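Local atomic coordinates of protein ACDH-11, isoform b (Caenorhabditis elegans, PDB entry 4Y9J), a protein that belongs to the acyl-CoA dehydrogenase family, assembles as a tetramer and binds flavin-adenine dinucleotide. Residues C203-V208 against L235-V239; A359-D364 against R560-Q565; R377-S382 against E391-L395. All coordinates share one frame. Residue numbers count along the deposited sequence, not the author numbering.

Contact 1 (C203-V208 against L235-V239); sequences CDTYAV and LARIV
The Arg237 guanidinium closes one end of a parallel strand pair in the beta domain of the acyl-CoA dehydrogenase fold: NE and NH2 donate to Cys203 O, each at 2.9 Å, with that oxygen near the guanidinium plane. With chi1 m and chi2 and chi3 t the chain is extended as far as NE, chi4 of -83° turns the guanidinium, and NH1 bonds to Gly248 O and Leu246 O. In the backbone ladder Arg237 N donates to Thr205 O (2.7 Å), Ala207 N to Arg237 O (2.8 Å) and Val239 N to Ala207 O (3.0 Å), in the register Tyr206–Arg237 and Ala207–Ile238. The axes of the short segments 206-208 and 235-238 approach to 4.3 Å at 57°, a strong local twist. Cys203 has just left helix 199-202.

On one face lie Tyr206 and Arg237, with Tyr206 CD2 3.9 Å from Arg237 CB; the m rotamer of Tyr206 lets its OH donate to Asp204 OD1 (2.5 Å), while Asp204 OD2 salt-bridges Arg5 of the second subunit. On the other face Ala207 CB meets Ile238 CG1 at 4.2 Å and Ala236 CB at 4.1 Å. Val239 CG2 lies 3.9 Å from Tyr206 CB.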
# COMPACT_ATOMS: atom_id res chain seq x y z
N CYS B 203 -33.47 -8.56 -10.62
CA CYS B 203 -32.67 -8.82 -11.81
C CYS B 203 -33.10 -7.94 -12.96
O CYS B 203 -34.25 -7.99 -13.40
CB CYS B 203 -32.76 -10.30 -12.20
SG CYS B 203 -31.80 -10.70 -13.72
N ASP B 204 -32.15 -7.17 -13.50
CA ASP B 204 -32.35 -6.32 -14.67
C ASP B 204 -31.25 -6.61 -15.73
O ASP B 204 -30.71 -5.65 -16.37
CB ASP B 204 -32.25 -4.85 -14.24
CG ASP B 204 -32.98 -3.93 -15.16
OD1 ASP B 204 -34.16 -4.21 -15.51
OD2 ASP B 204 -32.42 -2.89 -15.53
N THR B 205 -30.96 -7.91 -15.96
CA THR B 205 -30.14 -8.34 -17.09
C THR B 205 -31.00 -8.92 -18.17
O THR B 205 -31.95 -9.66 -17.85
CB THR B 205 -29.10 -9.33 -16.60
OG1 THR B 205 -28.29 -8.65 -15.65
CG2 THR B 205 -28.25 -9.87 -17.72
N TYR B 206 -30.69 -8.56 -19.44
CA TYR B 206 -31.50 -8.86 -20.59
C TYR B 206 -30.68 -9.69 -21.55
O TYR B 206 -29.44 -9.52 -21.63
CB TYR B 206 -32.04 -7.58 -21.27
CG TYR B 206 -32.95 -6.87 -20.32
CD1 TYR B 206 -32.43 -6.04 -19.35
CD2 TYR B 206 -34.31 -7.12 -20.31
CE1 TYR B 206 -33.23 -5.44 -18.40
CE2 TYR B 206 -35.13 -6.56 -19.38
CZ TYR B 206 -34.60 -5.72 -18.40
OH TYR B 206 -35.40 -5.10 -17.49
N ALA B 207 -31.35 -10.59 -22.24
CA ALA B 207 -30.72 -11.54 -23.16
C ALA B 207 -31.33 -11.37 -24.53
O ALA B 207 -32.55 -11.53 -24.70
CB ALA B 207 -30.94 -12.97 -22.69
N VAL B 208 -30.49 -11.05 -25.51
CA VAL B 208 -30.97 -10.82 -26.84
C VAL B 208 -30.56 -11.97 -27.73
O VAL B 208 -29.40 -12.25 -27.86
CB VAL B 208 -30.42 -9.51 -27.42
CG1 VAL B 208 -30.81 -9.38 -28.88
CG2 VAL B 208 -30.96 -8.33 -26.62
N LEU B 235 -28.69 -15.60 -14.52
CA LEU B 235 -30.11 -15.42 -14.88
C LEU B 235 -30.19 -14.17 -15.67
O LEU B 235 -29.45 -13.24 -15.36
CB LEU B 235 -30.91 -15.21 -13.63
CG LEU B 235 -30.90 -16.41 -12.70
CD1 LEU B 235 -31.67 -16.04 -11.42
CD2 LEU B 235 -31.53 -17.67 -13.33
N ALA B 236 -31.10 -14.13 -16.64
CA ALA B 236 -31.42 -12.96 -17.43
C ALA B 236 -32.82 -13.04 -17.98
O ALA B 236 -33.42 -14.11 -18.01
CB ALA B 236 -30.43 -12.84 -18.59
N ARG B 237 -33.33 -11.90 -18.45
CA ARG B 237 -34.64 -11.79 -19.07
C ARG B 237 -34.55 -11.76 -20.56
O ARG B 237 -33.93 -10.87 -21.14
CB ARG B 237 -35.31 -10.51 -18.63
CG ARG B 237 -35.48 -10.41 -17.13
CD ARG B 237 -36.31 -9.19 -16.70
NE ARG B 237 -36.19 -9.09 -15.27
CZ ARG B 237 -36.90 -9.76 -14.38
NH1 ARG B 237 -37.93 -10.56 -14.77
NH2 ARG B 237 -36.59 -9.62 -13.09
N ILE B 238 -35.24 -12.72 -21.19
CA ILE B 238 -35.15 -12.88 -22.60
C ILE B 238 -36.03 -11.79 -23.19
O ILE B 238 -37.11 -11.51 -22.66
CB ILE B 238 -35.59 -14.29 -23.04
CG1 ILE B 238 -34.47 -15.28 -22.62
CG2 ILE B 238 -35.88 -14.29 -24.53
CD1 ILE B 238 -34.62 -16.66 -23.21
N VAL B 239 -35.50 -11.14 -24.21
CA VAL B 239 -36.21 -10.07 -24.92
C VAL B 239 -36.94 -10.68 -26.12
O VAL B 239 -36.33 -11.35 -26.93
CB VAL B 239 -35.20 -9.02 -25.46
CG1 VAL B 239 -35.93 -7.91 -26.20
CG2 VAL B 239 -34.33 -8.46 -24.33

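Contact 2 (A359-D364 against R560-Q565); sequences AKMEVD and RYCCEQ
Val363 overlaps the root of Tyr561, its CG1 lying 3.9 Å from Tyr561 CB, where the two CA atoms come within 6.2 Å; its CG2 is 4.2 Å from Arg560 CD. Both segments are helical here, 359-364 throughout and 560-563 as the last turn of its helix, after which Gln565 is extended (phi/psi -138/154). With chi1 p, Gln565 turns back so that NE2 donates to Tyr561 O (3.1 Å) and OE1 accepts from Lys360 NZ (2.9 Å). Lys360 NZ also forms an i to i+4 salt bridge with Asp364 OD1 (3.0 Å). One water links Lys360 NZ to Arg560 O, 2.7 Å from each; another lies 3.0 Å from Asp364 OD1 and 2.9 Å from Gln565 NE2. The extended Arg560 passes Ala359, its NH1 4.0 Å from Ala359 CB, to salt-bridge Asp583 of the third subunit. Apolar packing beside a hydrated polar cluster thus joins, at the interface with that subunit, the C-terminal helical domain of the acyl-CoA dehydrogenase fold to the additional helical domain following it.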
# COMPACT_ATOMS: atom_id res chain seq x y z
N ALA B 359 -16.69 -26.03 26.71
CA ALA B 359 -17.50 -27.21 26.64
C ALA B 359 -18.81 -26.88 25.96
O ALA B 359 -19.29 -27.64 25.17
CB ALA B 359 -17.71 -27.85 27.98
N LYS B 360 -19.39 -25.71 26.27
CA LYS B 360 -20.64 -25.32 25.63
C LYS B 360 -20.48 -25.13 24.10
O LYS B 360 -21.37 -25.52 23.35
CB LYS B 360 -21.22 -24.02 26.29
CG LYS B 360 -22.42 -23.42 25.55
CD LYS B 360 -23.66 -24.35 25.56
CE LYS B 360 -25.03 -23.68 25.15
NZ LYS B 360 -25.99 -24.71 24.53
N MET B 361 -19.38 -24.51 23.65
CA MET B 361 -19.07 -24.39 22.22
C MET B 361 -18.97 -25.75 21.54
O MET B 361 -19.48 -25.92 20.44
CB MET B 361 -17.77 -23.61 22.01
CG MET B 361 -17.85 -22.18 22.60
SD MET B 361 -16.26 -21.36 22.84
CE MET B 361 -15.45 -21.40 21.30
N GLU B 362 -18.35 -26.71 22.22
CA GLU B 362 -18.23 -28.03 21.72
C GLU B 362 -19.58 -28.75 21.57
O GLU B 362 -19.82 -29.38 20.58
CB GLU B 362 -17.24 -28.80 22.58
CG GLU B 362 -17.05 -30.20 22.09
CD GLU B 362 -16.35 -30.26 20.73
OE1 GLU B 362 -15.62 -29.31 20.41
OE2 GLU B 362 -16.55 -31.25 20.01
N VAL B 363 -20.46 -28.62 22.55
CA VAL B 363 -21.80 -29.24 22.52
C VAL B 363 -22.61 -28.71 21.32
O VAL B 363 -23.19 -29.48 20.55
CB VAL B 363 -22.56 -28.92 23.83
CG1 VAL B 363 -24.06 -29.25 23.72
CG2 VAL B 363 -21.96 -29.63 25.02
N ASP B 364 -22.58 -27.40 21.12
CA ASP B 364 -23.35 -26.78 20.05
C ASP B 364 -22.78 -27.15 18.66
O ASP B 364 -23.52 -27.31 17.72
CB ASP B 364 -23.38 -25.24 20.23
CG ASP B 364 -24.33 -24.78 21.36
OD1 ASP B 364 -25.22 -25.56 21.80
OD2 ASP B 364 -24.19 -23.57 21.74
N ARG B 560 -26.75 -32.46 27.37
CA ARG B 560 -26.63 -30.97 27.44
C ARG B 560 -27.31 -30.26 26.29
O ARG B 560 -28.00 -29.25 26.47
CB ARG B 560 -25.18 -30.57 27.55
CG ARG B 560 -24.54 -31.10 28.81
CD ARG B 560 -23.16 -30.55 28.94
NE ARG B 560 -22.40 -31.10 30.06
CZ ARG B 560 -21.23 -30.63 30.47
NH1 ARG B 560 -20.74 -29.57 29.92
NH2 ARG B 560 -20.58 -31.19 31.48
N TYR B 561 -27.20 -30.83 25.10
CA TYR B 561 -27.81 -30.20 23.94
C TYR B 561 -29.33 -30.25 24.12
O TYR B 561 -30.01 -29.28 23.81
CB TYR B 561 -27.41 -30.94 22.63
CG TYR B 561 -27.82 -30.20 21.39
CD1 TYR B 561 -29.11 -30.29 20.90
CD2 TYR B 561 -26.90 -29.41 20.69
CE1 TYR B 561 -29.49 -29.57 19.78
CE2 TYR B 561 -27.28 -28.68 19.58
CZ TYR B 561 -28.58 -28.80 19.12
OH TYR B 561 -28.96 -28.08 18.04
N CYS B 562 -29.85 -31.37 24.59
CA CYS B 562 -31.28 -31.54 24.59
C CYS B 562 -31.97 -30.96 25.83
O CYS B 562 -33.13 -30.55 25.76
CB CYS B 562 -31.64 -33.02 24.49
SG CYS B 562 -31.30 -33.71 22.87
N CYS B 563 -31.32 -31.02 26.97
CA CYS B 563 -31.99 -30.71 28.20
C CYS B 563 -31.58 -29.38 28.77
O CYS B 563 -32.20 -28.96 29.70
CB CYS B 563 -31.71 -31.78 29.23
SG CYS B 563 -32.41 -33.37 28.69
N GLU B 564 -30.48 -28.82 28.32
CA GLU B 564 -29.91 -27.58 28.95
C GLU B 564 -30.05 -26.32 28.14
O GLU B 564 -29.61 -25.25 28.57
CB GLU B 564 -28.43 -27.75 29.32
CG GLU B 564 -28.24 -28.75 30.46
CD GLU B 564 -26.81 -28.93 30.93
OE1 GLU B 564 -25.89 -28.46 30.29
OE2 GLU B 564 -26.60 -29.60 31.98
N GLN B 565 -30.70 -26.42 27.00
CA GLN B 565 -31.13 -25.24 26.27
C GLN B 565 -32.54 -25.52 25.78
O GLN B 565 -32.94 -26.67 25.58
CB GLN B 565 -30.20 -24.94 25.13
CG GLN B 565 -29.98 -26.14 24.25
CD GLN B 565 -29.07 -25.84 23.09
OE1 GLN B 565 -28.50 -24.70 22.99
NE2 GLN B 565 -28.89 -26.84 22.23
O HOH W 1 -26.74 -26.89 25.97
O HOH W 2 -27.61 -25.42 20.04

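Contact 3 (R377-S382 against E391-L395)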
# COMPACT_ATOMS: atom_id res chain seq x y z
N ARG B 377 -25.66 -37.51 4.01
CA ARG B 377 -26.35 -38.83 3.88
C ARG B 377 -27.56 -38.73 3.00
O ARG B 377 -27.71 -39.52 2.05
CB ARG B 377 -26.77 -39.36 5.25
CG ARG B 377 -27.31 -40.75 5.26
CD ARG B 377 -27.81 -41.18 6.64
NE ARG B 377 -29.06 -40.53 7.02
CZ ARG B 377 -30.26 -40.97 6.74
NH1 ARG B 377 -30.40 -42.11 6.07
NH2 ARG B 377 -31.32 -40.29 7.10
N LEU B 378 -28.44 -37.80 3.30
CA LEU B 378 -29.71 -37.61 2.56
C LEU B 378 -29.46 -37.17 1.11
O LEU B 378 -30.21 -37.57 0.21
CB LEU B 378 -30.63 -36.56 3.23
CG LEU B 378 -31.19 -36.98 4.59
CD1 LEU B 378 -31.74 -35.74 5.30
CD2 LEU B 378 -32.23 -38.04 4.44
N LEU B 379 -28.39 -36.42 0.88
CA LEU B 379 -28.07 -35.98 -0.48
C LEU B 379 -27.64 -37.17 -1.30
O LEU B 379 -28.06 -37.37 -2.44
CB LEU B 379 -26.97 -34.91 -0.47
CG LEU B 379 -26.49 -34.39 -1.83
CD1 LEU B 379 -27.64 -33.75 -2.60
CD2 LEU B 379 -25.33 -33.42 -1.67
N GLY B 380 -26.75 -37.96 -0.71
CA GLY B 380 -26.27 -39.17 -1.37
C GLY B 380 -27.38 -40.15 -1.72
O GLY B 380 -27.45 -40.65 -2.87
N LEU B 381 -28.26 -40.43 -0.75
CA LEU B 381 -29.43 -41.30 -1.00
C LEU B 381 -30.30 -40.77 -2.13
O LEU B 381 -30.71 -41.53 -3.02
CB LEU B 381 -30.24 -41.47 0.26
CG LEU B 381 -29.66 -42.31 1.39
CD1 LEU B 381 -30.59 -42.18 2.58
CD2 LEU B 381 -29.54 -43.76 0.99
N SER B 382 -30.47 -39.46 -2.22
CA SER B 382 -31.29 -38.90 -3.28
C SER B 382 -30.65 -39.05 -4.68
O SER B 382 -31.31 -39.43 -5.67
CB SER B 382 -31.46 -37.44 -3.00
OG SER B 382 -32.26 -36.92 -4.01
N GLU B 391 -37.17 -39.47 3.33
CA GLU B 391 -35.81 -39.01 3.09
C GLU B 391 -35.75 -37.92 2.01
O GLU B 391 -34.95 -36.98 2.09
CB GLU B 391 -34.90 -40.19 2.75
CG GLU B 391 -34.43 -40.95 3.99
CD GLU B 391 -34.05 -42.41 3.73
OE1 GLU B 391 -34.35 -42.92 2.62
OE2 GLU B 391 -33.46 -43.04 4.65
N ALA B 392 -36.59 -38.03 0.99
CA ALA B 392 -36.64 -36.94 -0.01
C ALA B 392 -37.13 -35.66 0.63
O ALA B 392 -36.56 -34.59 0.41
CB ALA B 392 -37.55 -37.34 -1.15
N MET B 393 -38.19 -35.75 1.45
CA MET B 393 -38.69 -34.53 2.12
C MET B 393 -37.67 -33.92 3.08
O MET B 393 -37.49 -32.70 3.09
CB MET B 393 -40.03 -34.79 2.85
CG MET B 393 -41.18 -34.91 1.86
SD MET B 393 -42.78 -35.17 2.67
CE MET B 393 -42.69 -36.93 2.93
N MET B 394 -37.01 -34.76 3.87
CA MET B 394 -36.02 -34.29 4.82
C MET B 394 -34.80 -33.65 4.13
O MET B 394 -34.19 -32.72 4.69
CB MET B 394 -35.58 -35.40 5.77
CG MET B 394 -36.63 -35.78 6.80
SD MET B 394 -37.35 -34.34 7.59
CE MET B 394 -38.83 -34.06 6.60
N LEU B 395 -34.45 -34.09 2.92
CA LEU B 395 -33.37 -33.41 2.17
C LEU B 395 -33.77 -32.00 1.83
O LEU B 395 -32.99 -31.08 2.00
CB LEU B 395 -33.04 -34.13 0.87
CG LEU B 395 -31.97 -33.56 -0.06
CD1 LEU B 395 -30.64 -33.20 0.63
CD2 LEU B 395 -31.77 -34.51 -1.23
O HOH W 3 -33.35 -42.14 7.07
O HOH W 4 -32.89 -38.20 0.51
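These segments form the closed end of a helical hairpin in the all-helical C-terminal domain of the acyl-CoA dehydrogenase fold: helix 352-383 ends, a short loop reverses the chain, and helix 389-419 starts back. The axes of the short segments 377-382 and 391-395 approach to 9.2 Å at 127°, so the pair is splayed well away from true antiparallel. Leu378 and Leu395 account for about half of the buried surface, each losing 85 Å². Leu378 (m, t) projects into the hollow bounded by Glu391, Met394 and Leu395: its CD2 lies 3.7 Å from Glu391 CG and its CD1 3.9 Å from Met394 CB, while the CB atoms of Leu378 and Leu395 are 4.2 Å apart. In return, Leu395 (t, p) fills the groove between Leu378, Leu379 and Ser382, with its CD1 4.2 Å from Leu379 CB. Met394 starts toward the partner helix, but its tip turns away to pack on helix 466-478.

Arg377 NH1 makes a long, weak salt bridge to Glu391 OE2 (3.5 Å), reinforced by a water 2.7 Å from Arg377 NH2 and 2.6 Å from Glu391 OE2; Arg377 NE pairs with Glu374, and Glu391 OE1 accepts from Ser388 N. The Leu381 CD1 methyl packs against this carboxylate, 3.6 Å from Glu391 OE2. A second water donates to Leu378 O (2.8 Å) and weakly to Glu391 O (2.9 Å). The tightest fit is Leu395 CD2 against Ser382 CB, at 3.4 Å.

How the contacts relate
Contact 1 belongs to the beta domain, whereas contacts 2 and 3 lie in the helical part and share helix 352-383. Their centres are 26 Å apart (nearest atoms about 15 Å), and the hairpin of contact 3 falls within the sequence span that contact 2 brings together. Contacts 1 and 2 are on opposite sides of the chain's centre, 48 Å between centres; contacts 1 and 3 are 34 Å between centres (nearest atoms about 20 Å). The side chain of Leu235 in contact 1 is about 8 Å from a bound FAD and about 7 Å from the bound undecanethioate ligand (UCC), that of Leu395 in contact 3 about 9 Å from UCC, and that of Lys360 in contact 2 about 13 Å from an FAD.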